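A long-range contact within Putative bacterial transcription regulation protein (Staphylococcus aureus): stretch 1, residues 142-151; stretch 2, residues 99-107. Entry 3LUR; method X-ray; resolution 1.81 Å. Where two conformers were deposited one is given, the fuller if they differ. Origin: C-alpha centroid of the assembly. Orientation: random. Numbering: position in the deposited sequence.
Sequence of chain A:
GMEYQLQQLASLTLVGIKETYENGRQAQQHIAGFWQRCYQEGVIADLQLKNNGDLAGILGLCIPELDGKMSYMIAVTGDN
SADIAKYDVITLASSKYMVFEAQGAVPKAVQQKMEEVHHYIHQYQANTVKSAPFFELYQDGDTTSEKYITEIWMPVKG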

# COMPACT_ATOMS: atom_id res chain seq x y z
N ASP A 142 1.23 9.83 14.65
CA ASP A 142 0.74 8.90 15.68
C ASP A 142 -0.33 8.02 15.03
O ASP A 142 -1.49 8.39 14.99
CB ASP A 142 0.14 9.65 16.84
CG ASP A 142 -0.52 8.73 17.86
OD1 ASP A 142 -0.33 7.49 17.78
OD2 ASP A 142 -1.25 9.24 18.70
N THR A 143 0.08 6.84 14.58
CA THR A 143 -0.85 5.96 13.88
C THR A 143 -1.92 5.34 14.78
O THR A 143 -2.81 4.65 14.26
CB THR A 143 -0.11 4.81 13.13
OG1 THR A 143 0.60 4.01 14.07
CG2 THR A 143 0.87 5.38 12.07
N THR A 144 -1.84 5.55 16.09
CA THR A 144 -2.86 5.09 17.01
C THR A 144 -3.99 6.10 17.15
O THR A 144 -4.99 5.81 17.81
CB THR A 144 -2.32 4.79 18.42
OG1 THR A 144 -1.92 6.02 19.11
CG2 THR A 144 -1.15 3.80 18.34
N SER A 145 -3.80 7.30 16.59
CA SER A 145 -4.80 8.36 16.71
C SER A 145 -6.02 8.18 15.83
O SER A 145 -5.91 7.77 14.67
CB SER A 145 -4.17 9.71 16.37
OG SER A 145 -5.11 10.78 16.51
N GLU A 146 -7.18 8.60 16.36
CA GLU A 146 -8.40 8.56 15.55
C GLU A 146 -8.35 9.64 14.49
O GLU A 146 -9.15 9.64 13.57
CB GLU A 146 -9.68 8.67 16.41
CG GLU A 146 -10.02 7.39 17.26
CD GLU A 146 -9.95 5.99 16.48
OE1 GLU A 146 -9.97 5.87 15.20
OE2 GLU A 146 -9.88 4.98 17.22
N LYS A 147 -7.33 10.51 14.57
CA LYS A 147 -7.15 11.59 13.60
C LYS A 147 -6.04 11.29 12.59
O LYS A 147 -5.82 12.08 11.67
CB LYS A 147 -6.84 12.93 14.31
CG LYS A 147 -8.05 13.64 14.95
CD LYS A 147 -8.45 13.04 16.30
CE LYS A 147 -9.48 13.94 17.03
NZ LYS A 147 -9.62 13.56 18.49
N TYR A 148 -5.36 10.16 12.73
CA TYR A 148 -4.29 9.83 11.80
C TYR A 148 -4.84 9.59 10.40
O TYR A 148 -5.89 8.95 10.22
CB TYR A 148 -3.49 8.59 12.28
CG TYR A 148 -2.39 8.20 11.32
CD1 TYR A 148 -1.14 8.84 11.36
CD2 TYR A 148 -2.61 7.26 10.34
CE1 TYR A 148 -0.14 8.51 10.46
CE2 TYR A 148 -1.61 6.91 9.44
CZ TYR A 148 -0.37 7.55 9.49
OH TYR A 148 0.59 7.19 8.57
N ILE A 149 -4.14 10.12 9.41
CA ILE A 149 -4.57 9.97 8.01
C ILE A 149 -3.67 9.05 7.22
O ILE A 149 -2.45 9.26 7.14
CB ILE A 149 -4.65 11.33 7.29
CG1 ILE A 149 -5.78 12.16 7.91
CG2 ILE A 149 -4.92 11.12 5.75
CD1 ILE A 149 -5.75 13.63 7.50
N THR A 150 -4.28 8.03 6.62
CA THR A 150 -3.62 7.08 5.74
C THR A 150 -4.19 7.34 4.34
O THR A 150 -5.41 7.49 4.19
CB THR A 150 -3.97 5.60 6.12
OG1 THR A 150 -3.53 5.32 7.44
CG2 THR A 150 -3.31 4.61 5.16
N GLU A 151 -3.34 7.38 3.33
CA GLU A 151 -3.82 7.50 1.97
C GLU A 151 -3.99 6.15 1.36
O GLU A 151 -3.17 5.25 1.56
CB GLU A 151 -2.89 8.33 1.11
CG GLU A 151 -2.84 9.77 1.49
CD GLU A 151 -1.96 10.60 0.57
OE1 GLU A 151 -1.14 10.04 -0.18
OE2 GLU A 151 -2.05 11.85 0.66
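Stretch 2, residues 99-107: VFEAQGAVP

An antiparallel pairing need not stop where regular strand ends, and residues 99-107 laid against residues 142-151 illustrate the point. Stretch 2 runs extended through 99-103, and its strand meets strand 149-151 at 152° between N-to-C directions, the axes approaching to 4.6 Å. The extended course persists through Ala105 (phi/psi -66/133) and Val106 (-86/136) to a cis peptide bond before Pro107, while stretch 1 folds through two type I turns, Asp142 to Ser145 and Ser145 to Tyr148.

Backbone hydrogen bonds set the register. Thr150 pairs with Ala102 in both directions, Ala102 N to Thr150 O at 2.8 Å and Thr150 N to Ala102 O at 2.9 Å; on either side lie the non-hydrogen-bonded pairs Ile149-Gln103 and Glu151-Glu101, each with CA atoms 4.6 Å apart. Beyond the strands, Gly104 N donates to Tyr148 O (2.8 Å) and Val106 N to Thr143 O (2.8 Å), so stretch 2 stays tethered to stretch 1 as stretch 1 turns.

Two side chains add hydrogen bonds to the backbone of the other stretch. Glu146 leaves its backbone away from stretch 2, yet its carboxylate curls back, and OE1 accepts from Ala105 N at 3.1 Å. Gln103 NE2 reaches Lys147 O at 3.1 Å. Gly104 suits this site: its phi/psi of 147/178 would jam a CB against the preceding carbonyl, and an ideal CB would lie only 3.2 Å from Glu146 OE1.

Apolar contact is modest: Val106 CG2 packs 3.7 Å from Tyr148 CD2. On the face shared by Ile149, Glu101 and Glu151, Ile149 CG2 lies 3.7 Å from the carboxylate carbon Glu101 CD, and Glu151 OE2 comes within 4.5 Å of Glu101 OE2, two like charges. Water adds a further link: one molecule lies 2.7 Å from Gly104 O, 3.0 Å from Ala102 O and 2.9 Å from Thr150 OG1, within hydrogen-bonding reach of both stretches.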

# COMPACT_ATOMS: atom_id res chain seq x y z
N VAL A 99 -7.02 8.65 -5.17
CA VAL A 99 -6.41 8.65 -3.85
C VAL A 99 -7.40 9.06 -2.78
O VAL A 99 -7.94 10.18 -2.82
CB VAL A 99 -5.19 9.56 -3.79
CG1 VAL A 99 -4.51 9.47 -2.37
CG2 VAL A 99 -4.22 9.20 -4.88
N PHE A 100 -7.72 8.11 -1.91
CA PHE A 100 -8.70 8.31 -0.84
C PHE A 100 -7.95 8.50 0.46
O PHE A 100 -6.75 8.25 0.51
CB PHE A 100 -9.60 7.08 -0.70
CG PHE A 100 -10.32 6.72 -1.95
CD1 PHE A 100 -9.69 5.97 -2.92
CD2 PHE A 100 -11.64 7.10 -2.14
CE1 PHE A 100 -10.36 5.62 -4.09
CE2 PHE A 100 -12.31 6.77 -3.31
CZ PHE A 100 -11.69 6.03 -4.28
N GLU A 101 -8.64 8.98 1.47
CA GLU A 101 -8.08 9.14 2.81
C GLU A 101 -8.89 8.33 3.82
O GLU A 101 -10.14 8.35 3.81
CB GLU A 101 -8.02 10.60 3.24
CG GLU A 101 -6.93 11.40 2.54
CD GLU A 101 -6.77 12.82 3.08
OE1 GLU A 101 -7.68 13.30 3.79
OE2 GLU A 101 -5.71 13.44 2.81
N ALA A 102 -8.18 7.58 4.64
CA ALA A 102 -8.75 6.89 5.77
C ALA A 102 -8.31 7.67 6.97
O ALA A 102 -7.13 7.93 7.13
CB ALA A 102 -8.24 5.47 5.85
N GLN A 103 -9.24 8.08 7.80
CA GLN A 103 -8.88 8.78 9.00
C GLN A 103 -9.21 7.93 10.21
O GLN A 103 -10.37 7.59 10.45
CB GLN A 103 -9.54 10.16 9.10
CG GLN A 103 -8.98 10.95 10.27
CD GLN A 103 -9.40 12.39 10.30
OE1 GLN A 103 -10.55 12.71 10.06
NE2 GLN A 103 -8.46 13.28 10.71
N GLY A 104 -8.19 7.63 11.00
CA GLY A 104 -8.40 6.82 12.17
C GLY A 104 -7.22 5.95 12.48
O GLY A 104 -6.23 5.94 11.77
N ALA A 105 -7.37 5.21 13.58
CA ALA A 105 -6.33 4.36 14.13
C ALA A 105 -5.99 3.21 13.22
O ALA A 105 -6.89 2.57 12.67
CB ALA A 105 -6.76 3.84 15.54
N VAL A 106 -4.70 2.99 13.01
CA VAL A 106 -4.20 1.90 12.15
C VAL A 106 -4.12 0.66 13.05
O VAL A 106 -3.63 0.75 14.17
CB VAL A 106 -2.84 2.27 11.54
CG1 VAL A 106 -2.34 1.21 10.61
CG2 VAL A 106 -2.94 3.61 10.82
N PRO A 107 -4.58 -0.52 12.57
CA PRO A 107 -5.06 -0.80 11.21
C PRO A 107 -6.57 -0.71 10.98
O PRO A 107 -6.99 -0.66 9.83
CB PRO A 107 -4.62 -2.26 11.01
CG PRO A 107 -4.88 -2.86 12.38
CD PRO A 107 -4.39 -1.77 13.34
O HOH W 1 -5.79 6.01 9.08
O HOH W 2 -0.90 1.93 15.32